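Local coordinates for MaoC-like dehydratase (Phytophthora Capsici, PDB 3KH8), which probably catalyses the addition or removal of water on acyl-thioester substrates, as a MaoC-like dehydratase related to the hydratase 2 part of MFE-2, at residues Leu133-Pro138 against Asp270-Lys275; Phe84-Val89 against Val257-Leu262. One frame throughout, in Å; residues are numbered along the deposited sequence.

From the N terminus, the chain first reaches Phe84-Val89, in the loop between helices 71-74 and 91-94. Leu133-Pro138 follows, between strands 123-132 and 141-154. Much later come Val257-Leu262, inside helix 251-266, and Asp270-Lys275, which leads into strand 274-281. Contact 2 joins the first of these to the third, and contact 1 the second to the fourth. The two closures therefore cross rather than nest. Both tie the region of the hydratase 2 N-terminal family to that of the MaoC family. Their centres lie about 11 Å apart. They also touch directly: Phe274 and Val271 pack on Pro85, and Leu136 packs on Tyr87 and Pro88.

Contact 1 of 2, residues Leu133-Pro138 against Asp270-Lys275; sequences LRPLDP and DVARFK
Pro135 meets Val271 and Ala272 through one side of its ring. Its CG lies 4.0 Å from Ala272 CA, and its CB lies 4.1 Å from Val271 CG2. Val271 CG1 is anti to the carbonyl carbon (chi1 -65°), which leaves CG2 between the backbone N and the carbonyl carbon. The ring thus rests on the short 3-10 turn 271-273, just before strand 274-281. This is the close part of the contact, and it is small.

The other side is loose. Pro135 itself is exposed, and the contact lies at the surface, where the loop after strand 123-132 meets the turn. Lys275 only comes near: its NZ turns back to Ala272 O in a weak bond of 3.0 Å. The side chain of Arg134 leaves the backbone away from the turn, and its NH2 forms a salt bridge with Asp169.

The turn is held from within. Asp270 OD1 accepts from Ala272 N at 3.0 Å, which makes an Asx turn. The N-H comes from above the carboxylate plane, 58° out of it. Arg273 N also bonds to Asp270 O at 3.0 Å. Backbone bonds between Lys275 and Ile132 join the neighbouring strands. Across the two segments the chemistry is apolar, which implies that they meet by van der Waals packing, while polar bonds fix the shape of the turn.

Contact 2 of 2, residues Phe84-Val89 against Val257-Leu262; sequences FPLYPV and VASRAL
The Phe84 ring turns its edge to helix 251-266, with the backbone carbon Ser259 C in the ring plane. Over one face lies Pro85 CD, 3.4 Å above the plane and offset toward the rim. In this hot dog fold the helix packs against the antiparallel sheet, and the loop of Phe84-Val89 reaches its flank. Phe73 adds an edge-to-face ring contact with Phe84.

The ring reaches the helix because CG is anti to the backbone N (chi1 -167°). Phe84 CE2 lies 3.6 Å from Ser259 CB. On the Arg260 side, Phe84 CZ comes within 3.7 Å of Arg260 CG. The side chains of Phe84 and Arg260 cross at about a right angle, and the ring and guanidinium planes are 69° apart. It is the aliphatic part of Arg260 that meets the ring. Its chain bends at chi3 (47°), and its polar end is held elsewhere: NE by Glu68 in a salt bridge, NH1 by the carbonyl of Ile66. The Phe213 ring adds a cation-pi contact with Arg260.

Leu86 sits in a type I turn from Phe84 to Tyr87, closed by Tyr87 N to Phe84 O at 2.9 Å. The two Leu86 methyls sit beside the Ser259 hydroxyl, with Leu86 CD2 3.8 Å from Ser259 OG. That hydroxyl is hydrogen-bonded to Met255 O, one turn back along the helix, so its polar need is met inside an apolar setting. Ile277 of strand 274-281 touches both Leu86 and Ser259. The closest approach between the segments is Phe84 CZ to Arg260 N, 3.4 Å.

Contact 1 of 2, residues Leu133-Pro138 against Asp270-Lys275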
ATOM      1  N   LEU A 133      -3.887  11.761 -22.729  1.00 21.63           N
ATOM      2  CA  LEU A 133      -4.929  12.120 -23.688  1.00 22.14           C
ATOM      3  C   LEU A 133      -6.298  12.183 -23.009  1.00 22.28           C
ATOM      4  O   LEU A 133      -7.092  13.084 -23.278  1.00 22.40           O
ATOM      5  CB  LEU A 133      -4.957  11.132 -24.864  1.00 22.38           C
ATOM      6  CG  LEU A 133      -3.816  11.073 -25.897  1.00 23.08           C
ATOM      7  CD1 LEU A 133      -3.293  12.455 -26.292  1.00 24.05           C
ATOM      8  CD2 LEU A 133      -2.667  10.151 -25.459  1.00 23.48           C
ATOM      9  N   ARG A 134      -6.564  11.213 -22.135  1.00 22.20           N
ATOM     10  CA  ARG A 134      -7.789  11.160 -21.341  1.00 22.26           C
ATOM     11  C   ARG A 134      -7.448  10.583 -19.970  1.00 21.45           C
ATOM     12  O   ARG A 134      -6.711   9.604 -19.889  1.00 21.50           O
ATOM     13  CB  ARG A 134      -8.840  10.265 -22.009  1.00 22.64           C
ATOM     14  CG  ARG A 134      -9.510  10.862 -23.239  1.00 24.73           C
ATOM     15  CD  ARG A 134     -10.743  10.061 -23.670  1.00 27.42           C
ATOM     16  NE  ARG A 134     -10.402   8.808 -24.346  1.00 28.66           N
ATOM     17  CZ  ARG A 134     -10.718   7.594 -23.898  1.00 28.87           C
ATOM     18  NH1 ARG A 134     -11.390   7.447 -22.763  1.00 29.43           N
ATOM     19  NH2 ARG A 134     -10.365   6.522 -24.593  1.00 28.89           N
ATOM     20  N   PRO A 135      -7.983  11.180 -18.890  1.00 21.05           N
ATOM     21  CA  PRO A 135      -7.741  10.611 -17.561  1.00 20.79           C
ATOM     22  C   PRO A 135      -8.331   9.205 -17.448  1.00 20.53           C
ATOM     23  O   PRO A 135      -9.298   8.877 -18.145  1.00 19.98           O
ATOM     24  CB  PRO A 135      -8.472  11.580 -16.623  1.00 20.93           C
ATOM     25  CG  PRO A 135      -8.614  12.852 -17.412  1.00 21.16           C
ATOM     26  CD  PRO A 135      -8.815  12.394 -18.822  1.00 20.87           C
ATOM     27  N   LEU A 136      -7.727   8.376 -16.601  1.00 20.04           N
ATOM     28  CA  LEU A 136      -8.211   7.018 -16.387  1.00 19.85           C
ATOM     29  C   LEU A 136      -9.555   7.017 -15.668  1.00 19.86           C
ATOM     30  O   LEU A 136      -9.815   7.879 -14.828  1.00 19.75           O
ATOM     31  CB  LEU A 136      -7.191   6.202 -15.584  1.00 19.70           C
ATOM     32  CG  LEU A 136      -5.831   5.913 -16.223  1.00 19.38           C
ATOM     33  CD1 LEU A 136      -4.893   5.311 -15.185  1.00 19.23           C
ATOM     34  CD2 LEU A 136      -5.961   4.998 -17.438  1.00 19.28           C
ATOM     35  N   ASP A 137     -10.402   6.050 -16.018  1.00 20.09           N
ATOM     36  CA  ASP A 137     -11.659   5.802 -15.313  1.00 20.38           C
ATOM     37  C   ASP A 137     -11.324   5.435 -13.863  1.00 20.13           C
ATOM     38  O   ASP A 137     -10.655   4.431 -13.625  1.00 20.09           O
ATOM     39  CB  ASP A 137     -12.415   4.656 -16.001  1.00 20.68           C
ATOM     40  CG  ASP A 137     -13.820   4.438 -15.444  1.00 22.07           C
ATOM     41  OD1 ASP A 137     -14.128   4.870 -14.310  1.00 23.45           O
ATOM     42  OD2 ASP A 137     -14.628   3.811 -16.160  1.00 23.98           O
ATOM     43  N   PRO A 138     -11.772   6.256 -12.893  1.00 20.07           N
ATOM     44  CA  PRO A 138     -11.406   5.991 -11.496  1.00 20.23           C
ATOM     45  C   PRO A 138     -12.127   4.795 -10.857  1.00 20.30           C
ATOM     46  O   PRO A 138     -11.806   4.426  -9.728  1.00 20.16           O
ATOM     47  CB  PRO A 138     -11.772   7.297 -10.779  1.00 20.19           C
ATOM     48  CG  PRO A 138     -12.803   7.935 -11.633  1.00 20.18           C
ATOM     49  CD  PRO A 138     -12.537   7.510 -13.043  1.00 20.03           C
ATOM     50  N   ASP A 270      -8.272  19.398 -10.410  1.00 19.53           N
ATOM     51  CA  ASP A 270      -8.855  18.768 -11.594  1.00 19.72           C
ATOM     52  C   ASP A 270      -7.811  17.989 -12.396  1.00 19.32           C
ATOM     53  O   ASP A 270      -6.948  18.587 -13.049  1.00 19.53           O
ATOM     54  CB  ASP A 270      -9.536  19.835 -12.468  1.00 19.88           C
ATOM     55  CG  ASP A 270     -10.214  19.253 -13.703  1.00 21.49           C
ATOM     56  OD1 ASP A 270     -10.286  18.010 -13.848  1.00 22.59           O
ATOM     57  OD2 ASP A 270     -10.689  20.056 -14.536  1.00 23.53           O
ATOM     58  N   VAL A 271      -7.904  16.660 -12.358  1.00 18.81           N
ATOM     59  CA  VAL A 271      -6.948  15.795 -13.063  1.00 18.37           C
ATOM     60  C   VAL A 271      -6.953  15.995 -14.583  1.00 18.41           C
ATOM     61  O   VAL A 271      -5.941  15.768 -15.237  1.00 18.37           O
ATOM     62  CB  VAL A 271      -7.111  14.276 -12.716  1.00 18.30           C
ATOM     63  CG1 VAL A 271      -6.792  14.022 -11.252  1.00 17.28           C
ATOM     64  CG2 VAL A 271      -8.508  13.746 -13.094  1.00 18.04           C
ATOM     65  N   ALA A 272      -8.083  16.441 -15.134  1.00 18.42           N
ATOM     66  CA  ALA A 272      -8.182  16.688 -16.574  1.00 18.34           C
ATOM     67  C   ALA A 272      -7.232  17.804 -17.032  1.00 18.28           C
ATOM     68  O   ALA A 272      -6.893  17.890 -18.212  1.00 18.60           O
ATOM     69  CB  ALA A 272      -9.632  16.991 -16.980  1.00 18.33           C
ATOM     70  N   ARG A 273      -6.782  18.628 -16.089  1.00 18.04           N
ATOM     71  CA  ARG A 273      -5.835  19.711 -16.380  1.00 17.94           C
ATOM     72  C   ARG A 273      -4.370  19.253 -16.482  1.00 17.75           C
ATOM     73  O   ARG A 273      -3.531  19.976 -17.016  1.00 17.63           O
ATOM     74  CB  ARG A 273      -5.996  20.849 -15.364  1.00 17.99           C
ATOM     75  CG  ARG A 273      -7.365  21.530 -15.437  1.00 18.36           C
ATOM     76  CD  ARG A 273      -7.499  22.681 -14.454  1.00 19.50           C
ATOM     77  NE  ARG A 273      -6.590  23.780 -14.772  1.00 20.63           N
ATOM     78  CZ  ARG A 273      -6.363  24.829 -13.985  1.00 21.43           C
ATOM     79  NH1 ARG A 273      -6.976  24.942 -12.814  1.00 22.05           N
ATOM     80  NH2 ARG A 273      -5.516  25.772 -14.375  1.00 20.82           N
ATOM     81  N   PHE A 274      -4.077  18.048 -15.994  1.00 17.48           N
ATOM     82  CA  PHE A 274      -2.720  17.476 -16.002  1.00 17.03           C
ATOM     83  C   PHE A 274      -2.443  16.863 -17.381  1.00 17.13           C
ATOM     84  O   PHE A 274      -2.910  15.760 -17.686  1.00 17.17           O
ATOM     85  CB  PHE A 274      -2.632  16.409 -14.894  1.00 16.82           C
ATOM     86  CG  PHE A 274      -1.229  15.962 -14.540  1.00 16.17           C
ATOM     87  CD1 PHE A 274      -0.706  16.234 -13.277  1.00 15.50           C
ATOM     88  CD2 PHE A 274      -0.463  15.211 -15.431  1.00 15.86           C
ATOM     89  CE1 PHE A 274       0.576  15.790 -12.913  1.00 15.02           C
ATOM     90  CE2 PHE A 274       0.820  14.768 -15.085  1.00 15.74           C
ATOM     91  CZ  PHE A 274       1.341  15.058 -13.822  1.00 15.31           C
ATOM     92  N   LYS A 275      -1.677  17.566 -18.214  1.00 16.97           N
ATOM     93  CA  LYS A 275      -1.561  17.180 -19.626  1.00 17.21           C
ATOM     94  C   LYS A 275      -0.327  16.359 -19.993  1.00 16.79           C
ATOM     95  O   LYS A 275      -0.446  15.299 -20.615  1.00 16.89           O
ATOM     96  CB  LYS A 275      -1.707  18.401 -20.549  1.00 17.47           C
ATOM     97  CG  LYS A 275      -3.111  18.993 -20.568  1.00 19.14           C
ATOM     98  CD  LYS A 275      -4.119  17.983 -21.115  1.00 21.96           C
ATOM     99  CE  LYS A 275      -5.540  18.462 -20.933  1.00 23.96           C
ATOM    100  NZ  LYS A 275      -6.529  17.368 -21.179  1.00 25.61           N
TER

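Contact 2 of 2, residues Phe84-Val89 against Val257-Leu262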
ATOM      1  N   PHE A  84      -4.522   9.098  -9.742  1.00 13.06           N
ATOM      2  CA  PHE A  84      -3.436  10.071  -9.851  1.00 13.03           C
ATOM      3  C   PHE A  84      -2.892  10.050 -11.284  1.00 12.86           C
ATOM      4  O   PHE A  84      -2.655   8.973 -11.834  1.00 12.99           O
ATOM      5  CB  PHE A  84      -2.320   9.869  -8.821  1.00 12.88           C
ATOM      6  CG  PHE A  84      -1.379  11.038  -8.751  1.00 12.54           C
ATOM      7  CD1 PHE A  84      -1.712  12.166  -8.005  1.00 11.82           C
ATOM      8  CD2 PHE A  84      -0.202  11.044  -9.490  1.00 12.53           C
ATOM      9  CE1 PHE A  84      -0.866  13.272  -7.969  1.00 13.13           C
ATOM     10  CE2 PHE A  84       0.653  12.144  -9.461  1.00 12.42           C
ATOM     11  CZ  PHE A  84       0.322  13.258  -8.704  1.00 12.50           C
ATOM     12  N   PRO A  85      -2.721  11.238 -11.903  1.00 12.86           N
ATOM     13  CA  PRO A  85      -2.441  11.309 -13.344  1.00 12.66           C
ATOM     14  C   PRO A  85      -1.208  10.550 -13.846  1.00 12.46           C
ATOM     15  O   PRO A  85      -1.174  10.154 -15.013  1.00 12.82           O
ATOM     16  CB  PRO A  85      -2.290  12.813 -13.591  1.00 12.70           C
ATOM     17  CG  PRO A  85      -3.186  13.421 -12.584  1.00 13.09           C
ATOM     18  CD  PRO A  85      -2.971  12.582 -11.346  1.00 12.62           C
ATOM     19  N   LEU A  86      -0.214  10.342 -12.987  1.00 12.21           N
ATOM     20  CA  LEU A  86       0.992   9.617 -13.384  1.00 11.72           C
ATOM     21  C   LEU A  86       0.832   8.090 -13.360  1.00 11.85           C
ATOM     22  O   LEU A  86       1.711   7.369 -13.842  1.00 11.70           O
ATOM     23  CB  LEU A  86       2.191  10.029 -12.516  1.00 11.54           C
ATOM     24  CG  LEU A  86       3.582   9.726 -13.098  1.00 11.52           C
ATOM     25  CD1 LEU A  86       3.913  10.679 -14.250  1.00 10.49           C
ATOM     26  CD2 LEU A  86       4.659   9.791 -12.023  1.00 10.43           C
ATOM     27  N   TYR A  87      -0.277   7.592 -12.811  1.00 11.94           N
ATOM     28  CA  TYR A  87      -0.443   6.139 -12.640  1.00 12.39           C
ATOM     29  C   TYR A  87      -0.142   5.259 -13.875  1.00 12.55           C
ATOM     30  O   TYR A  87       0.440   4.186 -13.719  1.00 12.60           O
ATOM     31  CB  TYR A  87      -1.803   5.773 -12.007  1.00 12.46           C
ATOM     32  CG  TYR A  87      -1.983   4.276 -11.852  1.00 12.39           C
ATOM     33  CD1 TYR A  87      -1.213   3.556 -10.942  1.00 13.08           C
ATOM     34  CD2 TYR A  87      -2.899   3.576 -12.636  1.00 13.20           C
ATOM     35  CE1 TYR A  87      -1.359   2.169 -10.803  1.00 13.65           C
ATOM     36  CE2 TYR A  87      -3.051   2.193 -12.508  1.00 12.94           C
ATOM     37  CZ  TYR A  87      -2.281   1.503 -11.590  1.00 13.42           C
ATOM     38  OH  TYR A  87      -2.422   0.143 -11.459  1.00 14.59           O
ATOM     39  N   PRO A  88      -0.514   5.700 -15.100  1.00 13.10           N
ATOM     40  CA  PRO A  88      -0.206   4.866 -16.274  1.00 13.56           C
ATOM     41  C   PRO A  88       1.237   4.333 -16.385  1.00 14.06           C
ATOM     42  O   PRO A  88       1.433   3.273 -16.975  1.00 14.22           O
ATOM     43  CB  PRO A  88      -0.542   5.790 -17.446  1.00 13.83           C
ATOM     44  CG  PRO A  88      -1.672   6.592 -16.938  1.00 13.37           C
ATOM     45  CD  PRO A  88      -1.365   6.847 -15.480  1.00 13.10           C
ATOM     46  N   VAL A  89       2.225   5.025 -15.808  1.00 14.60           N
ATOM     47  CA  VAL A  89       3.617   4.534 -15.820  1.00 14.95           C
ATOM     48  C   VAL A  89       3.787   3.158 -15.171  1.00 15.36           C
ATOM     49  O   VAL A  89       4.756   2.452 -15.454  1.00 15.16           O
ATOM     50  CB  VAL A  89       4.640   5.522 -15.167  1.00 15.14           C
ATOM     51  CG1 VAL A  89       4.581   6.874 -15.843  1.00 15.21           C
ATOM     52  CG2 VAL A  89       4.435   5.649 -13.649  1.00 14.66           C
ATOM     53  N   VAL A 257       6.298  12.015  -6.673  1.00 11.19           N
ATOM     54  CA  VAL A 257       6.390  13.061  -5.651  1.00 11.18           C
ATOM     55  C   VAL A 257       6.419  14.452  -6.299  1.00 11.38           C
ATOM     56  O   VAL A 257       5.693  15.356  -5.867  1.00 11.14           O
ATOM     57  CB  VAL A 257       7.598  12.834  -4.700  1.00 11.14           C
ATOM     58  CG1 VAL A 257       7.817  14.027  -3.776  1.00 11.05           C
ATOM     59  CG2 VAL A 257       7.381  11.571  -3.867  1.00 11.40           C
ATOM     60  N   ALA A 258       7.236  14.614  -7.340  1.00 11.45           N
ATOM     61  CA  ALA A 258       7.257  15.879  -8.096  1.00 11.78           C
ATOM     62  C   ALA A 258       5.892  16.170  -8.737  1.00 11.87           C
ATOM     63  O   ALA A 258       5.400  17.303  -8.681  1.00 11.93           O
ATOM     64  CB  ALA A 258       8.358  15.861  -9.144  1.00 11.54           C
ATOM     65  N   SER A 259       5.279  15.138  -9.319  1.00 11.94           N
ATOM     66  CA  SER A 259       3.960  15.265  -9.944  1.00 12.11           C
ATOM     67  C   SER A 259       2.879  15.721  -8.961  1.00 12.35           C
ATOM     68  O   SER A 259       1.996  16.493  -9.331  1.00 12.59           O
ATOM     69  CB  SER A 259       3.541  13.954 -10.616  1.00 11.75           C
ATOM     70  OG  SER A 259       4.442  13.608 -11.652  1.00 11.68           O
ATOM     71  N   ARG A 260       2.959  15.235  -7.720  1.00 12.51           N
ATOM     72  CA  ARG A 260       2.046  15.646  -6.655  1.00 12.72           C
ATOM     73  C   ARG A 260       2.153  17.145  -6.387  1.00 13.24           C
ATOM     74  O   ARG A 260       1.136  17.825  -6.237  1.00 13.15           O
ATOM     75  CB  ARG A 260       2.336  14.881  -5.363  1.00 12.74           C
ATOM     76  CG  ARG A 260       1.885  13.420  -5.353  1.00 12.41           C
ATOM     77  CD  ARG A 260       2.383  12.714  -4.094  1.00 12.43           C
ATOM     78  NE  ARG A 260       2.128  13.520  -2.903  1.00 11.51           N
ATOM     79  CZ  ARG A 260       2.906  13.553  -1.828  1.00 12.54           C
ATOM     80  NH1 ARG A 260       4.007  12.813  -1.762  1.00 12.84           N
ATOM     81  NH2 ARG A 260       2.578  14.340  -0.815  1.00 12.59           N
ATOM     82  N   ALA A 261       3.385  17.649  -6.322  1.00 13.32           N
ATOM     83  CA  ALA A 261       3.623  19.074  -6.101  1.00 13.64           C
ATOM     84  C   ALA A 261       3.067  19.901  -7.259  1.00 13.97           C
ATOM     85  O   ALA A 261       2.427  20.932  -7.039  1.00 14.08           O
ATOM     86  CB  ALA A 261       5.110  19.345  -5.910  1.00 13.54           C
ATOM     87  N   LEU A 262       3.299  19.430  -8.484  1.00 14.24           N
ATOM     88  CA  LEU A 262       2.819  20.115  -9.688  1.00 14.78           C
ATOM     89  C   LEU A 262       1.294  20.150  -9.773  1.00 15.06           C
ATOM     90  O   LEU A 262       0.712  21.189 -10.095  1.00 15.05           O
ATOM     91  CB  LEU A 262       3.428  19.487 -10.949  1.00 14.52           C
ATOM     92  CG  LEU A 262       4.943  19.662 -11.105  1.00 14.76           C
ATOM     93  CD1 LEU A 262       5.515  18.569 -12.007  1.00 14.03           C
ATOM     94  CD2 LEU A 262       5.290  21.058 -11.631  1.00 14.93           C
TER